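Local coordinates for alkaline phosphatase (Thermus thermophilus, PDB 7KWD), which probably hydrolyses phosphate monoesters as a homodimeric alkaline phosphatase that uses two zinc ions and one magnesium ion, at residues Asn84-Val92 / Met477-Leu486; Lys373-Glu381 / Ala412-Arg423. All blocks are in the same frame, centred on the assembly; numbering follows the deposited sequence.

Contact 1: Asn84-Val92 / Met477-Leu486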
# COMPACT_ATOMS: atom_id res chain seq x y z
N ASN A 84 -2.86 -11.83 0.41
CA ASN A 84 -1.77 -11.90 1.38
C ASN A 84 -0.58 -12.63 0.76
O ASN A 84 -0.74 -13.65 0.07
CB ASN A 84 -2.24 -12.61 2.66
CG ASN A 84 -2.88 -11.66 3.65
OD1 ASN A 84 -2.47 -10.49 3.78
ND2 ASN A 84 -3.88 -12.15 4.36
N THR A 85 0.62 -12.09 0.98
CA THR A 85 1.81 -12.58 0.29
C THR A 85 2.79 -13.29 1.20
O THR A 85 3.84 -13.75 0.72
CB THR A 85 2.53 -11.42 -0.38
OG1 THR A 85 2.88 -10.45 0.64
CG2 THR A 85 1.63 -10.78 -1.40
N TYR A 86 2.52 -13.36 2.49
CA TYR A 86 3.48 -13.99 3.39
C TYR A 86 3.78 -15.43 2.99
O TYR A 86 2.93 -16.17 2.48
CB TYR A 86 3.00 -13.93 4.83
CG TYR A 86 1.63 -14.44 5.14
CD1 TYR A 86 1.40 -15.78 5.43
CD2 TYR A 86 0.56 -13.56 5.26
CE1 TYR A 86 0.12 -16.23 5.78
CE2 TYR A 86 -0.68 -14.00 5.60
CZ TYR A 86 -0.90 -15.34 5.86
OH TYR A 86 -2.15 -15.76 6.21
N SER A 87 5.03 -15.83 3.21
CA SER A 87 5.46 -17.19 2.92
C SER A 87 5.33 -18.03 4.20
O SER A 87 4.76 -17.58 5.20
CB SER A 87 6.89 -17.17 2.38
OG SER A 87 7.75 -16.56 3.31
N LEU A 88 5.90 -19.23 4.20
CA LEU A 88 5.60 -20.19 5.27
C LEU A 88 6.16 -19.75 6.63
O LEU A 88 5.51 -19.97 7.67
CB LEU A 88 6.13 -21.57 4.88
CG LEU A 88 5.86 -22.74 5.83
CD1 LEU A 88 4.40 -22.79 6.26
CD2 LEU A 88 6.28 -24.01 5.10
N THR A 89 7.36 -19.14 6.64
CA THR A 89 8.03 -18.74 7.87
C THR A 89 8.35 -17.25 7.95
O THR A 89 8.94 -16.82 8.94
CB THR A 89 9.36 -19.52 8.05
OG1 THR A 89 10.28 -19.18 7.01
CG2 THR A 89 9.10 -20.98 8.02
N SER A 90 7.92 -16.44 6.97
CA SER A 90 8.26 -15.02 6.97
C SER A 90 7.09 -14.20 6.47
O SER A 90 6.54 -14.48 5.40
CB SER A 90 9.45 -14.73 6.06
OG SER A 90 9.60 -13.34 5.92
N TYR A 91 6.76 -13.15 7.20
CA TYR A 91 5.72 -12.23 6.75
C TYR A 91 6.13 -11.41 5.56
O TYR A 91 5.29 -10.69 5.03
CB TYR A 91 5.32 -11.33 7.90
CG TYR A 91 4.39 -12.11 8.73
CD1 TYR A 91 3.11 -12.25 8.33
CD2 TYR A 91 4.79 -12.81 9.85
CE1 TYR A 91 2.25 -12.96 8.99
CE2 TYR A 91 3.90 -13.55 10.54
CZ TYR A 91 2.61 -13.61 10.09
OH TYR A 91 1.57 -14.34 10.68
N VAL A 92 7.36 -11.54 5.08
CA VAL A 92 7.77 -10.93 3.82
C VAL A 92 8.33 -12.01 2.92
O VAL A 92 9.37 -12.63 3.24
CB VAL A 92 8.80 -9.82 4.03
CG1 VAL A 92 9.20 -9.20 2.68
CG2 VAL A 92 8.25 -8.79 5.01
N MET A 477 3.46 -28.22 4.30
CA MET A 477 4.40 -28.23 5.41
C MET A 477 3.93 -27.15 6.37
O MET A 477 3.49 -26.08 5.93
CB MET A 477 5.86 -27.97 4.94
CG MET A 477 6.90 -27.63 6.03
SD MET A 477 8.62 -27.45 5.38
CE MET A 477 8.76 -28.94 4.38
N SER A 478 4.00 -27.43 7.66
CA SER A 478 3.61 -26.46 8.68
C SER A 478 4.76 -25.49 8.92
O SER A 478 5.92 -25.76 8.62
CB SER A 478 3.25 -27.15 9.99
OG SER A 478 4.42 -27.57 10.66
N GLU A 479 4.40 -24.32 9.46
CA GLU A 479 5.40 -23.33 9.79
C GLU A 479 6.43 -23.89 10.77
O GLU A 479 7.65 -23.67 10.61
CB GLU A 479 4.71 -22.10 10.39
CG GLU A 479 5.68 -21.00 10.81
CD GLU A 479 4.94 -19.76 11.34
OE1 GLU A 479 3.70 -19.83 11.46
OE2 GLU A 479 5.61 -18.75 11.64
N GLU A 480 5.96 -24.61 11.79
CA GLU A 480 6.88 -25.17 12.78
C GLU A 480 7.76 -26.24 12.13
O GLU A 480 8.97 -26.29 12.40
CB GLU A 480 6.09 -25.73 13.98
CG GLU A 480 5.45 -24.68 14.90
CD GLU A 480 6.47 -23.81 15.70
OE1 GLU A 480 7.44 -24.37 16.29
OE2 GLU A 480 6.29 -22.56 15.73
N GLU A 481 7.22 -27.05 11.24
CA GLU A 481 8.09 -28.02 10.58
C GLU A 481 9.20 -27.30 9.84
O GLU A 481 10.37 -27.70 9.91
CB GLU A 481 7.32 -28.90 9.59
CG GLU A 481 6.64 -30.10 10.21
CD GLU A 481 5.58 -30.72 9.29
OE1 GLU A 481 4.99 -30.00 8.45
OE2 GLU A 481 5.34 -31.94 9.39
N ALA A 482 8.85 -26.21 9.14
CA ALA A 482 9.80 -25.49 8.31
C ALA A 482 10.86 -24.80 9.15
O ALA A 482 12.04 -24.79 8.79
CB ALA A 482 9.05 -24.46 7.46
N LEU A 483 10.45 -24.23 10.27
CA LEU A 483 11.41 -23.55 11.13
C LEU A 483 12.45 -24.52 11.69
O LEU A 483 13.63 -24.18 11.80
CB LEU A 483 10.66 -22.86 12.26
CG LEU A 483 9.91 -21.58 11.89
CD1 LEU A 483 9.07 -21.16 13.09
CD2 LEU A 483 10.85 -20.45 11.48
N GLU A 484 12.02 -25.74 12.04
CA GLU A 484 12.95 -26.77 12.49
C GLU A 484 13.97 -27.08 11.41
O GLU A 484 15.17 -27.15 11.69
CB GLU A 484 12.18 -28.03 12.88
CG GLU A 484 12.85 -28.96 13.95
CD GLU A 484 13.56 -28.20 15.09
OE1 GLU A 484 12.91 -27.46 15.87
OE2 GLU A 484 14.80 -28.34 15.22
N ILE A 485 13.51 -27.27 10.17
CA ILE A 485 14.43 -27.53 9.05
C ILE A 485 15.40 -26.38 8.90
O ILE A 485 16.60 -26.59 8.66
CB ILE A 485 13.63 -27.77 7.76
CG1 ILE A 485 12.83 -29.06 7.87
CG2 ILE A 485 14.54 -27.82 6.56
CD1 ILE A 485 11.72 -29.18 6.84
N LEU A 486 14.91 -25.15 9.02
CA LEU A 486 15.76 -24.00 8.80
C LEU A 486 16.79 -23.87 9.92
O LEU A 486 17.88 -23.34 9.69
CB LEU A 486 14.92 -22.73 8.71
CG LEU A 486 14.06 -22.54 7.45
CD1 LEU A 486 13.22 -21.28 7.56
CD2 LEU A 486 14.94 -22.52 6.20
O HOH W 1 8.13 -17.81 11.48

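Contact 2: Lys373-Glu381 / Ala412-Arg423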
# COMPACT_ATOMS: atom_id res chain seq x y z
N LYS A 373 18.56 12.10 -14.88
CA LYS A 373 17.49 12.35 -13.93
C LYS A 373 16.94 13.78 -13.92
O LYS A 373 15.93 14.01 -13.26
CB LYS A 373 17.95 11.99 -12.50
CG LYS A 373 18.24 10.49 -12.33
CD LYS A 373 16.98 9.65 -12.58
CE LYS A 373 17.15 8.19 -12.07
NZ LYS A 373 16.19 7.29 -12.79
N GLY A 374 17.55 14.72 -14.64
CA GLY A 374 17.14 16.10 -14.56
C GLY A 374 17.39 16.74 -13.21
O GLY A 374 16.65 17.63 -12.79
N VAL A 375 18.43 16.30 -12.51
CA VAL A 375 18.70 16.68 -11.13
C VAL A 375 20.07 17.36 -11.08
O VAL A 375 21.01 16.91 -11.74
CB VAL A 375 18.68 15.45 -10.19
CG1 VAL A 375 19.40 15.73 -8.85
CG2 VAL A 375 17.25 15.00 -9.92
N ASP A 376 20.17 18.43 -10.28
CA ASP A 376 21.41 19.19 -10.09
C ASP A 376 21.90 18.91 -8.68
O ASP A 376 21.43 19.52 -7.72
CB ASP A 376 21.20 20.69 -10.32
CG ASP A 376 20.90 21.02 -11.77
OD1 ASP A 376 21.59 20.46 -12.67
OD2 ASP A 376 19.97 21.82 -12.02
N LEU A 377 22.83 17.97 -8.56
CA LEU A 377 23.33 17.55 -7.26
C LEU A 377 24.30 18.57 -6.67
O LEU A 377 25.10 19.19 -7.38
CB LEU A 377 24.05 16.21 -7.40
CG LEU A 377 23.18 14.95 -7.46
CD1 LEU A 377 24.11 13.73 -7.57
CD2 LEU A 377 22.29 14.84 -6.24
N GLU A 378 24.24 18.72 -5.36
CA GLU A 378 25.27 19.39 -4.61
C GLU A 378 26.54 18.53 -4.56
O GLU A 378 26.49 17.30 -4.70
CB GLU A 378 24.80 19.68 -3.19
CG GLU A 378 23.68 20.70 -3.06
CD GLU A 378 23.14 20.77 -1.63
OE1 GLU A 378 23.94 20.54 -0.70
OE2 GLU A 378 21.93 21.06 -1.44
N ASP A 379 27.68 19.21 -4.33
CA ASP A 379 28.95 18.51 -4.17
C ASP A 379 28.84 17.37 -3.16
O ASP A 379 29.25 16.25 -3.43
CB ASP A 379 30.05 19.48 -3.71
CG ASP A 379 30.23 20.64 -4.66
OD1 ASP A 379 30.53 21.74 -4.17
OD2 ASP A 379 30.09 20.44 -5.88
N ALA A 380 28.31 17.66 -1.96
CA ALA A 380 28.31 16.61 -0.95
C ALA A 380 27.46 15.42 -1.36
O ALA A 380 27.68 14.30 -0.87
CB ALA A 380 27.81 17.15 0.39
N GLU A 381 26.47 15.64 -2.24
CA GLU A 381 25.60 14.55 -2.66
C GLU A 381 26.31 13.69 -3.69
O GLU A 381 26.32 12.46 -3.58
CB GLU A 381 24.28 15.12 -3.21
CG GLU A 381 23.44 15.85 -2.13
CD GLU A 381 22.26 16.60 -2.72
OE1 GLU A 381 22.40 17.11 -3.86
OE2 GLU A 381 21.20 16.68 -2.05
N ALA A 412 20.70 10.64 -2.45
CA ALA A 412 21.49 11.75 -2.96
C ALA A 412 20.63 12.76 -3.71
O ALA A 412 20.95 13.96 -3.71
CB ALA A 412 22.62 11.21 -3.84
N MET A 413 19.53 12.31 -4.33
CA MET A 413 18.64 13.20 -5.07
C MET A 413 17.32 13.44 -4.34
O MET A 413 16.28 13.63 -4.97
CB MET A 413 18.39 12.67 -6.48
CG MET A 413 17.63 11.36 -6.55
SD MET A 413 17.49 10.84 -8.28
CE MET A 413 16.10 11.80 -8.85
N VAL A 414 17.36 13.45 -3.01
CA VAL A 414 16.17 13.71 -2.22
C VAL A 414 15.73 15.15 -2.41
O VAL A 414 16.54 16.05 -2.66
CB VAL A 414 16.45 13.39 -0.74
CG1 VAL A 414 17.53 14.31 -0.20
CG2 VAL A 414 15.23 13.54 0.12
N GLN A 415 14.43 15.36 -2.31
CA GLN A 415 13.83 16.68 -2.19
C GLN A 415 14.54 17.51 -1.13
O GLN A 415 14.77 17.05 -0.01
CB GLN A 415 12.35 16.53 -1.82
CG GLN A 415 11.51 17.82 -1.87
CD GLN A 415 10.19 17.71 -1.09
OE1 GLN A 415 9.69 16.60 -0.83
NE2 GLN A 415 9.63 18.84 -0.71
N ARG A 416 14.86 18.74 -1.49
CA ARG A 416 15.46 19.71 -0.57
C ARG A 416 14.56 20.91 -0.30
O ARG A 416 14.59 21.46 0.80
CB ARG A 416 16.80 20.22 -1.13
CG ARG A 416 17.85 19.18 -1.36
CD ARG A 416 19.00 19.78 -2.15
NE ARG A 416 18.56 20.16 -3.49
CZ ARG A 416 19.27 20.88 -4.36
NH1 ARG A 416 20.48 21.33 -4.05
NH2 ARG A 416 18.76 21.14 -5.56
N ASP A 417 13.75 21.31 -1.27
CA ASP A 417 12.92 22.51 -1.15
C ASP A 417 11.59 22.10 -0.54
O ASP A 417 10.71 21.56 -1.23
CB ASP A 417 12.76 23.14 -2.53
CG ASP A 417 12.05 24.46 -2.50
OD1 ASP A 417 11.28 24.75 -1.54
OD2 ASP A 417 12.24 25.21 -3.47
N ALA A 418 11.42 22.38 0.75
CA ALA A 418 10.22 21.95 1.45
C ALA A 418 8.98 22.72 1.03
O ALA A 418 7.88 22.29 1.34
CB ALA A 418 10.42 22.11 2.95
N GLN A 419 9.13 23.86 0.34
CA GLN A 419 7.97 24.65 -0.05
C GLN A 419 7.37 24.11 -1.33
O GLN A 419 6.15 24.16 -1.53
CB GLN A 419 8.34 26.13 -0.27
CG GLN A 419 8.86 26.85 0.97
CD GLN A 419 8.02 26.58 2.22
OE1 GLN A 419 8.55 26.34 3.31
NE2 GLN A 419 6.69 26.62 2.05
N LYS A 420 8.22 23.62 -2.22
CA LYS A 420 7.84 23.08 -3.52
C LYS A 420 8.93 22.12 -3.97
O LYS A 420 10.09 22.51 -4.07
CB LYS A 420 7.65 24.21 -4.53
CG LYS A 420 6.82 23.83 -5.73
CD LYS A 420 6.46 25.07 -6.54
CE LYS A 420 5.67 24.76 -7.81
NZ LYS A 420 5.57 25.94 -8.72
N PRO A 421 8.61 20.84 -4.19
CA PRO A 421 9.66 19.88 -4.56
C PRO A 421 10.52 20.37 -5.71
O PRO A 421 10.01 20.77 -6.77
CB PRO A 421 8.87 18.61 -4.93
CG PRO A 421 7.71 18.63 -4.00
CD PRO A 421 7.35 20.15 -3.81
N ASP A 422 11.83 20.38 -5.47
CA ASP A 422 12.81 20.58 -6.53
C ASP A 422 13.24 19.26 -7.14
O ASP A 422 13.76 19.25 -8.27
CB ASP A 422 14.04 21.31 -6.00
CG ASP A 422 14.70 20.62 -4.80
OD1 ASP A 422 13.98 20.05 -3.93
OD2 ASP A 422 15.95 20.67 -4.73
N ARG A 423 13.07 18.17 -6.41
CA ARG A 423 13.28 16.81 -6.89
C ARG A 423 12.12 15.98 -6.40
O ARG A 423 11.40 16.39 -5.47
CB ARG A 423 14.62 16.26 -6.39
CG ARG A 423 15.76 17.27 -6.53
CD ARG A 423 16.80 16.93 -5.52
NE ARG A 423 18.08 17.55 -5.80
CZ ARG A 423 19.13 17.42 -5.01
NH1 ARG A 423 19.03 16.71 -3.90
NH2 ARG A 423 20.28 18.01 -5.32
O HOH W 2 18.00 19.17 -8.50

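Contact 1: Asn84-Val92 / Met477-Leu486
Leu88 and Thr89 press against Met477, just before the C-terminal helix, and Ala482, Leu483 and Leu486 in its first turns. The Leu88 chain leaves CB with CG anti to the backbone N (chi1 -177°). CG then lies 4.0 Å from Ala482 CB. Both methyls lie by Met477 O; CD1 is the nearer to it at 3.4 Å, and CD2 also meets Ala482 CB at 3.7 Å and the Met477 chain at CG. The extended Glu479 chain runs past Leu88 O, with its CG in contact.

Thr89 meets the next part of the helix. Its methyl CG2 is 3.5 Å from Ala482 CB, so one small residue takes up both neighbours of the loop. The Thr89 CB lies 3.9 Å from Leu483 CD2, the two side chains sliding past each other in opposite directions. Leu486 meets Thr89 tip to tip, CD1 facing OG1.

No direct hydrogen bond joins the segments. A water does so instead, giving one proton to Thr89 O (2.8 Å) and one to Glu479 OE2 (2.7 Å). Thr89 also packs on Leu333 of the second subunit.

The helix start is closed by its own residues. Glu481 N donates to Ser478 OG at 2.9 Å, and Ser478 N donates to Glu481 OE1. The contact thus packs the loop between strand 80-84 and helix 95-104 on the N-terminal turns of the last helix, which this capping box starts.

Contact 2: Lys373-Glu381 / Ala412-Arg423
Glu381 and Glu378 reach across to Arg423 and Arg416, two arginines whose guanidinium groups lie face against face. Arg416 NE sits 3.2 Å above the plane of the Arg423 guanidinium, over its centre. Leu377 CD2 covers the opposite face of Arg423.

Glu381 grips Arg423 end-on with both oxygens. Arg423 NH2 meets the syn lone pair of Glu381 OE1 at 2.7 Å. Arg423 NH1 bonds Glu381 OE2 at 2.9 Å. The fit is not flat, since the carboxylate and guanidinium planes stand 36° apart. Arg423 is extended from CG to NE, which carries the guanidinium out to this carboxylate. NH2 also donates to Asp376 O at 3.1 Å, from 44° above the carbonyl plane. NH1 donates to Val414 O, and a water links NE to Asp376 N. All five guanidinium N-H groups thus have an acceptor. With an alanine here, Glu381 would probably be left without its charged mate beside Ala412 O, and Asp376 O would lose its donor.

Glu378 takes the other arginine. Arg416 NH1 makes a salt bridge to Glu378 OE2 at 3.0 Å, on the anti lone pair and within the guanidinium plane. Arg416 NE and NH2 both bond Asp422 OD2. Glu378 N in turn donates to Glu381 OE1, which helps to fix that carboxylate.

An apolar patch lies beside the charges. Val375 CG2 meets Met413 CE at 3.6 Å, their side chains crossing at about a right angle. Met413 and Leu377 also pack on Phe369 of helix 362-373.

Three carboxylates, from Glu378, Glu381 and Asp422, surround the paired guanidiniums in one salt-bridge network. Their negative charge is likely to balance the two positive groups and let them lie so close.

In the fold
Contacts 1 and 2 are separate parts of one subunit. Their centres are 42 Å apart and their nearest atoms about 23 Å apart. Along the chain, contact 2 is nested inside the long loop closed by contact 1. Their centres lie about 22 Å and 29 Å from the centre of the chain. Neither contact includes an annotated metal ligand. Segment 84-92 does end just before helix 95-104, which starts at Ser95, a zinc ligand and the predicted phosphoserine nucleophile. Both contacts touch the second subunit: Ser90 OG is hydrogen-bonded to Tyr332 O of the second subunit, and Val414 packs on Arg400 of the second subunit. The two therefore meet the dimer partner at different places.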